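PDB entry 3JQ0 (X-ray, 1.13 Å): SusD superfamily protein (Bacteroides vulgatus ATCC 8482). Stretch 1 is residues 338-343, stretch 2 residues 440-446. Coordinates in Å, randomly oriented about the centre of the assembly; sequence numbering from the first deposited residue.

Stretch 1, residues 338-343: ITYKFQ
Stretch 2 (440-446) REFMFEG

What does the helix offer to stretch 1? Arg 440 and Glu 441 lie in a helix that begins earlier in the chain; Phe 442 is the first residue to leave helical phi/psi. Their CA-to-CB bonds point away from stretch 1, and it is their carbonyl oxygens that bond toward it, Arg 440 O through a water. Glu 441 O accepts a hydrogen bond from Lys 341 NZ at 3.2 Å, while the water accepts from Lys 341 NZ (2.9 Å to the water O) and donates to Arg 440 O (2.7 Å from the water O). The CA-to-CB bond of Phe 442 (phi/psi -121/24, chi1 m) also points away.

How does the turn meet the lysine? A type II turn runs from Phe 442 to Glu 445, closed by Glu 445 N to Phe 442 O at 3.0 Å. Selenomethionine Met 443 (-55/138; m, t, p) directs its carbonyl to the ammonium, with Lys 341 NZ to Met 443 O at 2.7 Å. Lys 341 (-64/-44) reaches this pocket with chi angles t, t, m, t.

Why does Phe 444 matter to the packing? At 69/11 with chi1 -40°, its CA-to-CB bond points toward stretch 1. Phe 444 CA and Lys 341 CA, 7.5 Å apart, are the nearest pair in register. Thr 339 (-61/127, chi1 m), in a strand, sets CG2 3.6 Å from the Phe 444 ring centroid and 7° off the normal, a CH-pi contact over one face. Lys 341 CB lies 3.9 Å from Phe 444 CD2, so the aliphatic base of the lysine packs obliquely against the ring.

What completes the site beyond Phe 444? Glu 445 (-112/4; m, t, chi3 79°) brings OE2 2.7 Å from Lys 341 NZ, a salt bridge that balances the buried charge. Phe 342 (-99/110, chi1 m, chi2 -78°) meets this region with its ring edge: Phe 342 CZ is 4.2 Å from Glu 445 CG. Gly 446 follows at 83/33, beyond the contact.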

# COMPACT_ATOMS: atom_id res chain seq x y z
N ILE A 338 -3.59 7.80 17.25
CA ILE A 338 -4.53 8.03 16.15
C ILE A 338 -3.74 8.05 14.83
O ILE A 338 -2.58 8.46 14.76
CB ILE A 338 -5.39 9.30 16.31
CG1 ILE A 338 -4.53 10.55 16.35
CG2 ILE A 338 -6.27 9.19 17.54
CD1 ILE A 338 -5.32 11.88 16.20
N THR A 339 -4.42 7.55 13.81
CA THR A 339 -3.91 7.56 12.44
C THR A 339 -3.69 8.98 11.96
O THR A 339 -4.60 9.79 12.03
CB THR A 339 -4.95 6.89 11.53
OG1 THR A 339 -5.31 5.63 12.06
CG2 THR A 339 -4.45 6.78 10.10
N TYR A 340 -2.49 9.29 11.46
CA TYR A 340 -2.14 10.71 11.26
C TYR A 340 -1.48 11.00 9.91
O TYR A 340 -1.33 12.16 9.60
CB TYR A 340 -1.23 11.17 12.42
CG TYR A 340 -1.44 12.61 12.87
CD1 TYR A 340 -2.66 13.03 13.36
CD2 TYR A 340 -0.37 13.48 12.90
CE1 TYR A 340 -2.81 14.33 13.82
CE2 TYR A 340 -0.52 14.76 13.38
CZ TYR A 340 -1.73 15.17 13.84
OH TYR A 340 -1.87 16.47 14.35
N LYS A 341 -1.17 9.99 9.09
CA LYS A 341 -0.39 10.26 7.89
C LYS A 341 -1.09 11.15 6.87
O LYS A 341 -0.49 11.97 6.24
CB LYS A 341 -0.02 8.93 7.22
CG LYS A 341 0.70 9.10 5.88
CD LYS A 341 1.24 7.76 5.35
CE LYS A 341 2.58 7.39 5.97
NZ LYS A 341 3.05 6.04 5.52
N PHE A 342 -2.38 10.87 6.64
CA PHE A 342 -3.18 11.59 5.65
C PHE A 342 -4.00 12.65 6.37
O PHE A 342 -4.91 12.36 7.14
CB PHE A 342 -4.00 10.63 4.80
CG PHE A 342 -3.13 9.65 4.03
CD1 PHE A 342 -2.49 10.04 2.88
CD2 PHE A 342 -2.92 8.35 4.47
CE1 PHE A 342 -1.71 9.18 2.15
CE2 PHE A 342 -2.12 7.49 3.74
CZ PHE A 342 -1.52 7.91 2.59
N GLN A 343 -3.64 13.90 6.15
CA GLN A 343 -4.21 15.03 6.83
C GLN A 343 -5.31 15.74 6.08
O GLN A 343 -6.03 16.59 6.64
CB GLN A 343 -3.12 16.03 7.22
CG GLN A 343 -2.16 15.53 8.28
CD GLN A 343 -2.78 15.59 9.67
OE1 GLN A 343 -3.40 16.59 10.07
NE2 GLN A 343 -2.58 14.53 10.42
N ARG A 440 8.26 1.27 8.90
CA ARG A 440 8.33 2.68 9.26
C ARG A 440 7.87 3.59 8.14
O ARG A 440 7.29 4.66 8.40
CB ARG A 440 9.77 3.01 9.69
CG ARG A 440 10.15 2.40 11.02
CD ARG A 440 11.59 2.65 11.39
NE ARG A 440 11.86 2.19 12.75
CZ ARG A 440 13.06 1.99 13.28
NH1 ARG A 440 14.15 2.07 12.53
NH2 ARG A 440 13.14 1.65 14.55
N GLU A 441 8.15 3.24 6.88
CA GLU A 441 7.95 4.11 5.74
C GLU A 441 6.48 4.07 5.26
O GLU A 441 6.01 5.08 4.72
CB GLU A 441 8.90 3.65 4.62
CG GLU A 441 8.93 4.53 3.40
CD GLU A 441 9.46 5.96 3.61
OE1 GLU A 441 10.25 6.15 4.56
OE2 GLU A 441 9.13 6.84 2.75
N PHE A 442 5.77 2.94 5.39
CA PHE A 442 4.57 2.68 4.63
C PHE A 442 3.32 2.43 5.46
O PHE A 442 2.35 1.86 4.95
CB PHE A 442 4.77 1.51 3.63
CG PHE A 442 5.77 1.86 2.54
CD1 PHE A 442 5.47 2.83 1.60
CD2 PHE A 442 7.00 1.23 2.48
CE1 PHE A 442 6.39 3.16 0.59
CE2 PHE A 442 7.90 1.56 1.50
CZ PHE A 442 7.63 2.57 0.60
N MSE A 443 3.25 2.91 6.71
CA MSE A 443 2.00 2.75 7.44
C MSE A 443 0.85 3.32 6.68
O MSE A 443 0.94 4.43 6.12
CB MSE A 443 2.08 3.43 8.83
CG MSE A 443 3.14 2.92 9.74
SE MSE A 443 2.96 3.59 11.54
CE MSE A 443 1.49 2.40 12.06
N PHE A 444 -0.29 2.60 6.67
CA PHE A 444 -1.52 3.05 6.00
C PHE A 444 -1.42 3.06 4.46
O PHE A 444 -2.32 3.53 3.81
CB PHE A 444 -2.05 4.41 6.53
CG PHE A 444 -1.92 4.53 8.02
CD1 PHE A 444 -2.61 3.67 8.87
CD2 PHE A 444 -1.05 5.43 8.61
CE1 PHE A 444 -2.46 3.68 10.21
CE2 PHE A 444 -0.89 5.47 9.99
CZ PHE A 444 -1.61 4.58 10.79
N GLU A 445 -0.37 2.47 3.90
CA GLU A 445 -0.17 2.41 2.47
C GLU A 445 -0.29 1.01 1.90
O GLU A 445 -0.09 0.82 0.71
CB GLU A 445 1.13 3.09 2.04
CG GLU A 445 1.12 4.61 2.25
CD GLU A 445 2.46 5.21 1.91
OE1 GLU A 445 2.69 5.38 0.68
OE2 GLU A 445 3.23 5.58 2.83
N GLY A 446 -0.65 0.03 2.71
CA GLY A 446 -1.00 -1.27 2.12
C GLY A 446 0.16 -2.21 1.79
O GLY A 446 0.06 -2.98 0.84
O HOH W 1 4.74 5.49 7.80